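Local coordinates for protein bvu-3222 (Bacteroides vulgatus ATCC 8482, PDB 3FYF), which is of unknown function, belongs to the DUF4251 family, folds into an antiparallel beta barrel and, with its signal sequence, probably resides in the periplasm, at residues B[40-45]-B[164-169]; B[46-51]-B[121-126]; B[70-75]-B[145-150]; B[79-84]-B[130-135]; B[86-91]-B[100-105]. All blocks are in the same frame, centred on the assembly; numbering follows the deposited sequence.

Contact 1 of 5, residues B[40-45]-B[164-169]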
# COMPACT_ATOMS: atom_id res chain seq x y z
N ILE B 40 14.68 -6.29 11.88
CA ILE B 40 14.73 -6.32 13.35
C ILE B 40 16.08 -5.80 13.86
O ILE B 40 16.13 -4.89 14.68
CB ILE B 40 14.50 -7.77 13.90
CG1 ILE B 40 13.09 -8.27 13.56
CG2 ILE B 40 14.74 -7.87 15.42
CD1 ILE B 40 12.01 -7.68 14.41
N ASN B 41 17.16 -6.39 13.33
CA ASN B 41 18.53 -6.00 13.67
C ASN B 41 18.89 -4.58 13.26
O ASN B 41 19.68 -3.91 13.93
CB ASN B 41 19.54 -6.99 13.08
CG ASN B 41 19.45 -8.36 13.71
OD1 ASN B 41 18.96 -8.52 14.84
ND2 ASN B 41 19.92 -9.37 12.99
N ALA B 42 18.31 -4.11 12.16
CA ALA B 42 18.49 -2.73 11.72
C ALA B 42 17.82 -1.76 12.68
O ALA B 42 18.35 -0.68 12.96
CB ALA B 42 17.96 -2.54 10.33
N LEU B 43 16.65 -2.15 13.20
CA LEU B 43 15.90 -1.32 14.15
C LEU B 43 16.58 -1.28 15.51
O LEU B 43 16.63 -0.23 16.14
CB LEU B 43 14.46 -1.81 14.30
CG LEU B 43 13.45 -1.58 13.17
CD1 LEU B 43 12.19 -2.41 13.43
CD2 LEU B 43 13.09 -0.11 12.99
N LYS B 44 17.07 -2.44 15.95
CA LYS B 44 17.79 -2.59 17.22
C LYS B 44 19.05 -1.75 17.25
O LYS B 44 19.32 -1.06 18.23
CB LYS B 44 18.14 -4.06 17.47
CG LYS B 44 16.99 -4.91 17.96
CD LYS B 44 17.41 -6.33 18.24
CE LYS B 44 16.27 -7.14 18.84
NZ LYS B 44 15.83 -6.62 20.17
N ASN B 45 19.81 -1.79 16.16
CA ASN B 45 21.06 -1.05 16.06
C ASN B 45 20.90 0.42 15.64
O ASN B 45 21.88 1.16 15.56
CB ASN B 45 22.05 -1.78 15.14
CG ASN B 45 22.38 -3.18 15.64
OD1 ASN B 45 22.56 -4.11 14.84
ND2 ASN B 45 22.45 -3.35 16.96
N LEU B 164 11.58 -2.05 4.85
CA LEU B 164 12.52 -1.64 5.89
C LEU B 164 13.83 -2.43 5.77
O LEU B 164 13.86 -3.64 6.01
CB LEU B 164 11.89 -1.87 7.27
CG LEU B 164 12.52 -1.21 8.49
CD1 LEU B 164 12.51 0.31 8.37
CD2 LEU B 164 11.76 -1.64 9.72
N VAL B 165 14.91 -1.73 5.41
CA VAL B 165 16.22 -2.38 5.16
C VAL B 165 17.31 -1.81 6.07
O VAL B 165 17.16 -0.68 6.57
CB VAL B 165 16.66 -2.28 3.65
CG1 VAL B 165 15.79 -3.15 2.76
CG2 VAL B 165 16.69 -0.83 3.17
N PRO B 166 18.40 -2.58 6.31
CA PRO B 166 19.54 -1.98 7.00
C PRO B 166 20.15 -0.86 6.18
O PRO B 166 20.19 -0.95 4.95
CB PRO B 166 20.53 -3.14 7.13
CG PRO B 166 19.71 -4.37 7.01
CD PRO B 166 18.64 -4.01 6.03
N TYR B 167 20.56 0.20 6.86
CA TYR B 167 21.26 1.31 6.23
C TYR B 167 22.55 0.79 5.59
O TYR B 167 23.32 0.06 6.22
CB TYR B 167 21.55 2.43 7.24
CG TYR B 167 22.48 3.50 6.70
CD1 TYR B 167 21.99 4.53 5.91
CD2 TYR B 167 23.85 3.48 6.99
CE1 TYR B 167 22.83 5.51 5.40
CE2 TYR B 167 24.71 4.46 6.48
CZ TYR B 167 24.19 5.47 5.69
OH TYR B 167 25.02 6.44 5.19
N ASN B 168 22.81 1.24 4.39
CA ASN B 168 23.85 0.71 3.56
C ASN B 168 24.54 1.88 2.88
O ASN B 168 23.96 2.56 2.06
CB ASN B 168 23.22 -0.20 2.53
CG ASN B 168 24.24 -0.87 1.68
OD1 ASN B 168 24.70 -1.95 1.99
ND2 ASN B 168 24.59 -0.25 0.58
N GLU B 169 25.79 2.14 3.26
CA GLU B 169 26.52 3.29 2.75
C GLU B 169 26.44 3.31 1.25
O GLU B 169 26.33 4.35 0.63
CB GLU B 169 27.99 3.18 3.13
CG GLU B 169 28.30 3.53 4.53
CD GLU B 169 27.67 2.59 5.50
OE1 GLU B 169 27.73 2.85 6.72
OE2 GLU B 169 27.11 1.58 5.05
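The pyrrolidine ring of Pro166 takes the methyl of Ala42 over one face. Evidence for this comes from four ring atoms at similar range: Ala42 CB is 3.7 Å from Pro166 CA, and N, CB and CG of the proline are only slightly farther. The methyl therefore rests on the flat of the ring, consistent with the close approach of the backbones, Ala42 CA and Pro166 CA being 4.9 Å apart. The next residue, Leu43, has its CG anti to the carbonyl carbon (chi1 -73°). That torsion turns the fork of Leu43 to Leu164, and the two side chains cross at about a right angle. Leu164 CD2 lies 3.8 Å from Leu43 CD1, and Leu43 CG and CD2 are equally close, so a single methyl is seated against the whole isobutyl fork. The axes of helix 40-44 and strand 164-166 pass 7.4 Å apart at 69°. Phe48 touches Ala42, Leu43 and Leu164 alike, while Leu43 also reaches Val119 and Tyr121, which places the last turn of helix 27-44 across one end of the barrel. Since the side chains that meet are apolar and the two segments share no hydrogen bond, between these two segments the helix end rests on shape and burial of apolar surface.

Contact 2 of 5, residues B[46-51]-B[121-126]; sequences GSFVLE and YNYGIN
Phe48 holds its CG between the backbone N and the carbonyl carbon (chi1 63°), whereas Tyr121 holds CG anti to its backbone N (chi1 -168°); these torsions send the two rings at each other from opposite directions. They meet inside an antiparallel beta barrel, whose eight main strands close into a ring with strands 48-52 and 119-126 four places apart, on facing walls. The rings form an offset edge-to-face pair: the edge of Phe48 is presented to the face of Tyr121, with centroids 5.2 Å apart and planes at 88°. Phe48 CZ leads, at 3.5 Å from Tyr121 CE1. Beside it, Phe48 CE2 comes within 3.6 Å of Tyr121 OH, and that oxygen lies in the plane of the Phe48 ring. Tyr123 joins from the same strand; its CE1 lies at the Phe48 edge, 4.2 Å from Phe48 CZ, and also in plane at the edge of Tyr121. Three aromatic rings thus share one interior site, which Ile136 and Val74 extend by touching Phe48. The chain enters strand 48-52 through Gly46, whose positive phi ends the preceding helix in a Schellman motif and leaves its CA 4.4 Å from Tyr121 OH. On the outer side of strand 119-126, Asn122 folds back on its own chain: Asn122 ND2 gives a fairly straight hydrogen bond to Tyr121 O at 3.1 Å, arriving from above the carbonyl plane.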
# COMPACT_ATOMS: atom_id res chain seq x y z
N GLY B 46 19.65 0.83 15.39
CA GLY B 46 19.32 2.21 15.03
C GLY B 46 19.92 2.67 13.72
O GLY B 46 20.25 3.85 13.55
N SER B 47 20.08 1.73 12.79
CA SER B 47 20.70 1.99 11.50
C SER B 47 19.83 1.38 10.41
O SER B 47 20.02 0.22 10.02
CB SER B 47 22.13 1.44 11.47
OG SER B 47 22.82 1.85 10.30
N PHE B 48 18.86 2.16 9.92
CA PHE B 48 17.86 1.66 8.98
C PHE B 48 17.29 2.73 8.07
O PHE B 48 17.40 3.93 8.32
CB PHE B 48 16.71 0.94 9.71
CG PHE B 48 15.92 1.84 10.64
CD1 PHE B 48 14.85 2.60 10.16
CD2 PHE B 48 16.24 1.90 11.99
CE1 PHE B 48 14.13 3.42 11.01
CE2 PHE B 48 15.51 2.71 12.84
CZ PHE B 48 14.46 3.47 12.35
N VAL B 49 16.64 2.26 7.01
CA VAL B 49 15.89 3.13 6.11
C VAL B 49 14.61 2.41 5.68
O VAL B 49 14.62 1.20 5.44
CB VAL B 49 16.78 3.61 4.92
CG1 VAL B 49 17.75 2.56 4.55
CG2 VAL B 49 15.97 4.07 3.69
N LEU B 50 13.50 3.14 5.65
CA LEU B 50 12.30 2.63 5.00
C LEU B 50 12.23 3.22 3.60
O LEU B 50 12.07 4.42 3.44
CB LEU B 50 11.02 2.92 5.79
CG LEU B 50 9.83 2.22 5.10
CD1 LEU B 50 9.09 1.34 6.05
CD2 LEU B 50 8.87 3.17 4.35
N GLU B 51 12.33 2.34 2.62
CA GLU B 51 12.26 2.70 1.21
C GLU B 51 10.80 2.68 0.76
O GLU B 51 10.21 1.61 0.60
CB GLU B 51 13.08 1.70 0.40
CG GLU B 51 14.56 1.61 0.80
CD GLU B 51 15.33 0.55 0.03
OE1 GLU B 51 16.57 0.65 -0.05
OE2 GLU B 51 14.69 -0.40 -0.49
N TYR B 121 7.74 0.46 16.37
CA TYR B 121 8.92 1.29 16.61
C TYR B 121 8.54 2.76 16.51
O TYR B 121 8.17 3.25 15.43
CB TYR B 121 9.99 0.94 15.56
CG TYR B 121 11.37 1.50 15.82
CD1 TYR B 121 11.75 2.75 15.33
CD2 TYR B 121 12.33 0.75 16.51
CE1 TYR B 121 13.02 3.25 15.55
CE2 TYR B 121 13.61 1.25 16.74
CZ TYR B 121 13.95 2.50 16.25
OH TYR B 121 15.21 3.01 16.45
N ASN B 122 8.62 3.47 17.64
CA ASN B 122 8.22 4.87 17.73
C ASN B 122 9.40 5.76 18.11
O ASN B 122 10.27 5.33 18.87
CB ASN B 122 7.09 5.06 18.76
CG ASN B 122 5.76 4.43 18.33
OD1 ASN B 122 4.82 4.37 19.12
ND2 ASN B 122 5.68 3.98 17.10
N TYR B 123 9.43 6.99 17.59
CA TYR B 123 10.47 7.98 17.91
C TYR B 123 10.12 9.40 17.46
O TYR B 123 9.18 9.62 16.69
CB TYR B 123 11.84 7.57 17.34
CG TYR B 123 11.91 7.47 15.83
CD1 TYR B 123 11.53 6.31 15.17
CD2 TYR B 123 12.38 8.54 15.06
CE1 TYR B 123 11.60 6.20 13.79
CE2 TYR B 123 12.45 8.44 13.67
CZ TYR B 123 12.06 7.26 13.05
OH TYR B 123 12.13 7.15 11.68
N GLY B 124 10.89 10.37 17.96
CA GLY B 124 10.76 11.76 17.56
C GLY B 124 11.98 12.23 16.78
O GLY B 124 13.06 11.65 16.89
N ILE B 125 11.78 13.27 15.97
CA ILE B 125 12.85 13.90 15.21
C ILE B 125 12.84 15.39 15.54
O ILE B 125 11.81 16.05 15.41
CB ILE B 125 12.66 13.73 13.67
CG1 ILE B 125 12.67 12.26 13.25
CG2 ILE B 125 13.72 14.51 12.88
CD1 ILE B 125 14.05 11.67 13.07
N ASN B 126 13.99 15.91 15.98
CA ASN B 126 14.12 17.34 16.27
C ASN B 126 14.85 18.07 15.15
O ASN B 126 16.08 17.99 15.04
CB ASN B 126 14.79 17.57 17.63
CG ASN B 126 13.79 17.60 18.78
OD1 ASN B 126 13.92 18.43 19.69
ND2 ASN B 126 12.80 16.71 18.75

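Contact 3 of 5, residues B[70-75]-B[145-150]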
# COMPACT_ATOMS: atom_id res chain seq x y z
N ASN B 70 11.59 9.36 -1.63
CA ASN B 70 10.68 9.22 -0.49
C ASN B 70 11.19 8.13 0.43
O ASN B 70 11.10 6.94 0.12
CB ASN B 70 9.24 8.91 -0.93
CG ASN B 70 8.65 9.97 -1.84
OD1 ASN B 70 7.94 10.86 -1.38
ND2 ASN B 70 8.95 9.88 -3.13
N TYR B 71 11.75 8.55 1.56
CA TYR B 71 12.31 7.61 2.52
C TYR B 71 12.26 8.14 3.95
O TYR B 71 12.01 9.32 4.19
CB TYR B 71 13.74 7.21 2.13
CG TYR B 71 14.75 8.34 2.06
CD1 TYR B 71 15.47 8.74 3.18
CD2 TYR B 71 15.00 9.00 0.85
CE1 TYR B 71 16.39 9.78 3.12
CE2 TYR B 71 15.93 10.04 0.77
CZ TYR B 71 16.62 10.42 1.92
OH TYR B 71 17.53 11.45 1.86
N VAL B 72 12.49 7.23 4.89
CA VAL B 72 12.61 7.56 6.30
C VAL B 72 13.87 6.85 6.78
O VAL B 72 14.01 5.64 6.63
CB VAL B 72 11.34 7.12 7.09
CG1 VAL B 72 11.64 6.93 8.55
CG2 VAL B 72 10.21 8.13 6.91
N GLU B 73 14.81 7.61 7.34
CA GLU B 73 16.12 7.06 7.69
C GLU B 73 16.52 7.41 9.12
O GLU B 73 16.33 8.53 9.56
CB GLU B 73 17.18 7.57 6.71
CG GLU B 73 18.51 6.85 6.82
CD GLU B 73 19.64 7.60 6.14
OE1 GLU B 73 20.58 8.00 6.86
OE2 GLU B 73 19.58 7.79 4.90
N VAL B 74 17.06 6.43 9.85
CA VAL B 74 17.71 6.68 11.15
C VAL B 74 19.08 6.03 11.13
O VAL B 74 19.19 4.83 10.86
CB VAL B 74 16.87 6.17 12.34
CG1 VAL B 74 17.68 6.14 13.64
CG2 VAL B 74 15.63 7.02 12.54
N ASN B 75 20.13 6.82 11.38
CA ASN B 75 21.51 6.35 11.39
C ASN B 75 22.38 7.19 12.33
O ASN B 75 22.41 8.42 12.22
CB ASN B 75 22.09 6.35 9.97
CG ASN B 75 23.48 5.71 9.88
OD1 ASN B 75 24.44 6.36 9.49
ND2 ASN B 75 23.57 4.43 10.25
N ALA B 145 6.83 -2.61 5.88
CA ALA B 145 6.55 -1.74 7.00
C ALA B 145 5.85 -0.46 6.59
O ALA B 145 6.00 -0.00 5.45
CB ALA B 145 7.84 -1.43 7.78
N SER B 146 5.09 0.09 7.53
CA SER B 146 4.34 1.32 7.36
C SER B 146 4.85 2.39 8.33
O SER B 146 4.97 2.13 9.53
CB SER B 146 2.87 1.06 7.65
OG SER B 146 2.07 2.09 7.12
N VAL B 147 5.13 3.58 7.83
CA VAL B 147 5.66 4.68 8.64
C VAL B 147 4.68 5.84 8.64
O VAL B 147 4.46 6.43 7.60
CB VAL B 147 7.00 5.21 8.08
CG1 VAL B 147 7.58 6.26 9.00
CG2 VAL B 147 7.99 4.11 7.92
N THR B 148 4.12 6.18 9.80
CA THR B 148 3.22 7.33 9.89
C THR B 148 3.94 8.52 10.54
O THR B 148 4.54 8.39 11.61
CB THR B 148 1.90 6.97 10.64
OG1 THR B 148 1.25 5.87 9.98
CG2 THR B 148 0.93 8.14 10.64
N ILE B 149 3.88 9.67 9.87
CA ILE B 149 4.57 10.88 10.29
C ILE B 149 3.58 11.97 10.75
O ILE B 149 2.64 12.32 10.03
CB ILE B 149 5.49 11.41 9.16
CG1 ILE B 149 6.55 10.36 8.81
CG2 ILE B 149 6.17 12.72 9.56
CD1 ILE B 149 6.86 10.28 7.32
N ASN B 150 3.81 12.49 11.95
CA ASN B 150 3.03 13.58 12.53
C ASN B 150 3.91 14.85 12.73
O ASN B 150 4.64 14.94 13.71
CB ASN B 150 2.43 13.10 13.86
CG ASN B 150 1.59 14.15 14.57
OD1 ASN B 150 1.58 15.33 14.21
ND2 ASN B 150 0.88 13.72 15.60
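Val72 and Val147 mark the nearest approach of the two strands, and their CA atoms stand 7.9 Å apart, too far for backbone pairing, so the meeting is left to side chains directed at each other across the core. Val72 carries the contact with both of its branches. Its CG1 lies anti to the backbone N (chi1 157°), and this rotation leaves CG2 pointing between two residues of the other strand. Val72 CG2 is 3.8 Å from Val147 CG1 and 4.0 Å from Ile149 CD1, and in each case the side chains meet tip to tip. Val72 CG1 gives a second, longer touch to the same Val147 CG1 at 4.1 Å, so that this one methyl is straddled by the two branches of Val72. Such all-methyl packing has no direction of its own; the fit is set by the backbones that carry it. Strand 71-75 is paired with strand 48-52 (Val72 with Leu50), and strand 144-151 with strands 132-138 and 158-166; the Val147 side chain also packs on Leu50, Val134 and Ile136. On the outward side of strand 144-151, Ser146 OG is hydrogen-bonded to Asn161 OD1, and Ser146 packs on Gly60 of the second subunit. An apolar interior bridged by branched residues, with polar groups outside, is what a closed antiparallel beta barrel presents when two non-adjacent strands face each other through its core.

Contact 4 of 5, residues B[79-84]-B[130-135]; sequences GIIQTA and VSATVS
Ile81 reaches from its strand to the segment 130-135, where it is received by Ala132 and Val134. Its CB points toward that segment, yet the backbones remain well apart, with the CA atoms of Ile81 and Ala132 separated by 8.9 Å. From CB the chain divides. The CG2 branch, anti to the backbone N, makes no contact with the opposite segment, and the longer branch does the work: CG1 stands anti to the carbonyl carbon (chi1 -60°), and the next torsion is extended (chi2 161°), so the chain runs outward at nearly full length. CG1 is still loosely placed; the close contacts are made at CD1, and there twice: Ile81 CD1 lies 3.8 Å from Val134 CG2 and 3.9 Å from Ala132 CB. The near-equal distances show the terminal methyl seated between two residues that are separated by one on their strand and face the same way. Val134 answers tip to tip, its CG1 being anti to the backbone N and its CG2 left to do the touching. On the other face of strand 78-83, beside Ile80, Gln82 OE1 is hydrogen-bonded to Thr101 OG1, and Gln82 NE2 makes a weak bond to Thr83 O at 3.4 Å. The contact lies within the barrel core, bridging strands 78-83 and 132-138 past the two strands that separate them in the sheet, 100-113 and 119-126; Ile125, Ile149 and Val102 touch Ile81 around its sides.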
# COMPACT_ATOMS: atom_id res chain seq x y z
N GLY B 79 18.41 11.30 12.23
CA GLY B 79 17.29 10.82 11.43
C GLY B 79 16.78 11.75 10.36
O GLY B 79 16.66 12.96 10.58
N ILE B 80 16.46 11.18 9.20
CA ILE B 80 15.95 11.91 8.04
C ILE B 80 14.51 11.49 7.68
O ILE B 80 14.21 10.30 7.58
CB ILE B 80 16.86 11.70 6.79
CG1 ILE B 80 18.33 11.98 7.13
CG2 ILE B 80 16.40 12.57 5.61
CD1 ILE B 80 19.32 11.39 6.15
N ILE B 81 13.63 12.47 7.49
CA ILE B 81 12.37 12.26 6.79
C ILE B 81 12.43 13.04 5.48
O ILE B 81 12.47 14.27 5.48
CB ILE B 81 11.15 12.72 7.63
CG1 ILE B 81 11.06 11.95 8.95
CG2 ILE B 81 9.86 12.58 6.82
CD1 ILE B 81 10.20 12.63 9.99
N GLN B 82 12.44 12.31 4.37
CA GLN B 82 12.42 12.93 3.04
C GLN B 82 11.18 12.53 2.26
O GLN B 82 10.87 11.34 2.12
CB GLN B 82 13.68 12.53 2.26
CG GLN B 82 13.82 13.22 0.89
CD GLN B 82 14.13 14.70 1.01
OE1 GLN B 82 15.16 15.08 1.55
NE2 GLN B 82 13.24 15.54 0.49
N THR B 83 10.46 13.53 1.75
CA THR B 83 9.35 13.31 0.84
C THR B 83 9.31 14.37 -0.27
O THR B 83 9.86 15.47 -0.10
CB THR B 83 7.99 13.17 1.58
OG1 THR B 83 7.02 12.56 0.72
CG2 THR B 83 7.47 14.51 2.09
N ALA B 84 8.68 14.04 -1.39
CA ALA B 84 8.60 14.93 -2.54
C ALA B 84 7.40 15.89 -2.50
O ALA B 84 7.18 16.65 -3.45
CB ALA B 84 8.60 14.11 -3.84
N VAL B 130 10.99 22.25 11.12
CA VAL B 130 9.87 21.46 11.63
C VAL B 130 10.31 20.21 12.41
O VAL B 130 11.37 19.62 12.14
CB VAL B 130 8.86 21.08 10.49
CG1 VAL B 130 8.23 22.34 9.89
CG2 VAL B 130 9.52 20.25 9.40
N SER B 131 9.48 19.82 13.38
CA SER B 131 9.70 18.63 14.19
C SER B 131 8.63 17.58 13.89
O SER B 131 7.56 17.92 13.37
CB SER B 131 9.70 18.99 15.67
OG SER B 131 8.47 19.59 16.05
N ALA B 132 8.90 16.32 14.24
CA ALA B 132 7.94 15.24 13.97
C ALA B 132 8.03 14.06 14.93
O ALA B 132 9.09 13.75 15.46
CB ALA B 132 8.08 14.75 12.51
N THR B 133 6.90 13.40 15.15
CA THR B 133 6.90 12.07 15.74
C THR B 133 6.58 11.05 14.65
O THR B 133 5.74 11.27 13.78
CB THR B 133 5.93 11.93 16.93
OG1 THR B 133 4.63 12.40 16.56
CG2 THR B 133 6.44 12.73 18.12
N VAL B 134 7.31 9.94 14.71
CA VAL B 134 7.30 8.91 13.69
C VAL B 134 6.83 7.61 14.32
O VAL B 134 7.23 7.27 15.44
CB VAL B 134 8.72 8.71 13.10
CG1 VAL B 134 8.71 7.67 12.01
CG2 VAL B 134 9.29 10.02 12.56
N SER B 135 5.96 6.90 13.61
CA SER B 135 5.46 5.61 14.08
C SER B 135 5.59 4.56 12.97
O SER B 135 4.96 4.67 11.92
CB SER B 135 4.01 5.75 14.55
OG SER B 135 3.60 4.61 15.28

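Contact 5 of 5, residues B[86-91]-B[100-105]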
# COMPACT_ATOMS: atom_id res chain seq x y z
N THR B 86 5.01 18.83 -0.11
CA THR B 86 5.47 20.14 0.35
C THR B 86 5.19 20.33 1.83
O THR B 86 6.11 20.38 2.65
CB THR B 86 4.80 21.28 -0.45
OG1 THR B 86 5.01 21.07 -1.85
CG2 THR B 86 5.39 22.62 -0.05
N ASN B 87 3.91 20.45 2.18
CA ASN B 87 3.46 20.25 3.55
C ASN B 87 2.68 18.96 3.72
O ASN B 87 1.52 18.97 4.14
CB ASN B 87 2.62 21.44 4.02
CG ASN B 87 3.23 22.15 5.22
OD1 ASN B 87 4.44 22.14 5.40
ND2 ASN B 87 2.38 22.76 6.03
N PHE B 88 3.32 17.84 3.39
CA PHE B 88 2.66 16.54 3.44
C PHE B 88 1.28 16.59 2.80
O PHE B 88 0.33 15.96 3.29
CB PHE B 88 2.55 16.05 4.89
CG PHE B 88 3.84 16.14 5.66
CD1 PHE B 88 4.74 15.08 5.65
CD2 PHE B 88 4.16 17.27 6.38
CE1 PHE B 88 5.93 15.15 6.35
CE2 PHE B 88 5.35 17.35 7.08
CZ PHE B 88 6.23 16.29 7.07
N VAL B 89 1.16 17.34 1.72
CA VAL B 89 -0.06 17.36 0.92
C VAL B 89 0.33 17.00 -0.52
O VAL B 89 1.38 17.44 -0.99
CB VAL B 89 -0.78 18.75 0.99
CG1 VAL B 89 -1.97 18.84 0.05
CG2 VAL B 89 -1.24 19.06 2.42
N TYR B 90 -0.49 16.20 -1.19
CA TYR B 90 -0.21 15.74 -2.55
C TYR B 90 -0.19 16.86 -3.60
O TYR B 90 0.69 16.90 -4.47
CB TYR B 90 -1.20 14.65 -2.98
CG TYR B 90 -0.90 14.07 -4.34
CD1 TYR B 90 0.23 13.29 -4.55
CD2 TYR B 90 -1.74 14.33 -5.43
CE1 TYR B 90 0.53 12.78 -5.81
CE2 TYR B 90 -1.44 13.81 -6.70
CZ TYR B 90 -0.32 13.04 -6.87
OH TYR B 90 -0.02 12.52 -8.12
N ASN B 91 -1.18 17.75 -3.52
CA ASN B 91 -1.33 18.85 -4.48
C ASN B 91 -0.83 20.17 -3.89
O ASN B 91 -0.52 21.11 -4.62
CB ASN B 91 -2.80 18.99 -4.90
CG ASN B 91 -3.41 17.68 -5.40
OD1 ASN B 91 -3.03 17.17 -6.46
ND2 ASN B 91 -4.36 17.15 -4.64
N VAL B 100 9.83 18.39 1.60
CA VAL B 100 10.45 18.70 2.89
C VAL B 100 11.53 17.71 3.27
O VAL B 100 11.45 16.52 2.94
CB VAL B 100 9.42 18.77 4.05
CG1 VAL B 100 8.90 20.20 4.24
CG2 VAL B 100 8.29 17.78 3.85
N THR B 101 12.54 18.21 3.98
CA THR B 101 13.60 17.39 4.54
C THR B 101 13.65 17.66 6.04
O THR B 101 14.22 18.66 6.48
CB THR B 101 14.97 17.69 3.90
OG1 THR B 101 14.86 17.60 2.47
CG2 THR B 101 16.02 16.69 4.38
N VAL B 102 13.03 16.77 6.81
CA VAL B 102 13.08 16.83 8.26
C VAL B 102 14.30 16.04 8.71
O VAL B 102 14.25 14.82 8.84
CB VAL B 102 11.78 16.26 8.92
CG1 VAL B 102 11.73 16.59 10.40
CG2 VAL B 102 10.54 16.78 8.21
N GLN B 103 15.41 16.75 8.92
CA GLN B 103 16.67 16.14 9.37
C GLN B 103 17.00 16.61 10.79
O GLN B 103 16.68 17.74 11.15
CB GLN B 103 17.81 16.45 8.39
CG GLN B 103 18.15 17.94 8.25
CD GLN B 103 18.61 18.33 6.85
OE1 GLN B 103 18.18 19.35 6.31
NE2 GLN B 103 19.47 17.51 6.25
N GLY B 104 17.61 15.73 11.58
CA GLY B 104 17.95 16.08 12.96
C GLY B 104 18.14 14.92 13.92
O GLY B 104 18.31 13.77 13.51
N ASN B 105 18.10 15.23 15.22
CA ASN B 105 18.36 14.26 16.28
C ASN B 105 17.17 13.33 16.54
O ASN B 105 16.02 13.78 16.56
CB ASN B 105 18.72 14.98 17.59
CG ASN B 105 20.05 15.72 17.50
OD1 ASN B 105 21.12 15.11 17.46
ND2 ASN B 105 19.98 17.05 17.49
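Phe88 and Val100 cross at about a right angle, the ring laid over the isopropyl group. Val100 CG2 sits above one face of the ring, displaced toward the rim, and its closest ring atom is Phe88 CZ at 4.1 Å. Val102, two residues further along the strand, meets the same ring differently: its CG2 lies near the ring plane, at the edge, 4.5 Å from Phe88 CZ. One aromatic group is therefore met by one valine on a face and by another at the rim. The turn that delivers it is visible in the backbone, since phi and psi of Phe88 are both positive, and CG stands anti to the carbonyl carbon (chi1 -49°), which swings the ring back toward the strand. The carbonyl of Thr86 also presses on Val100: Thr86 O is 3.2 Å from Val100 CG1 and 3.6 Å from Val100 CG2, a tight approach of an oxygen to two methyls. Here Val100 has an unusual chi1 of -92°, consistent with that crowding. The segment 86-91 belongs to the long loop joining strands 78-83 and 100-113, part of which, 92-97, is not modelled. The Phe88 ring also packs on Ile149 and Pro151 of strand 144-151 and on Thr157, so the loop folds over the barrel at the start of strand 100-113, while Tyr90 packs on Thr139 of the second subunit.

All five contacts belong to one barrel: contacts 2, 3 and 4 cross its core, contact 1 covers one end and contact 5 lays a loop on it. Contacts 2, 3 and 4 form one connected cluster: the centres of contacts 2 and 3 are about 6 Å apart and those of 3 and 4 about 7 Å. Tyr123 OH of contact 2 comes 3.2 Å from Val72 CG1 of contact 3, and Val147 CG1 of contact 3 lies 3.5 Å from Val134 CG1 of contact 4. Contact 1 adjoins contact 2, where Ala42 O lies 3.0 Å from Ser47 N. Contact 5 touches contact 4, about 7 Å away centre to centre, but its centre lies about 22 Å from that of contact 1.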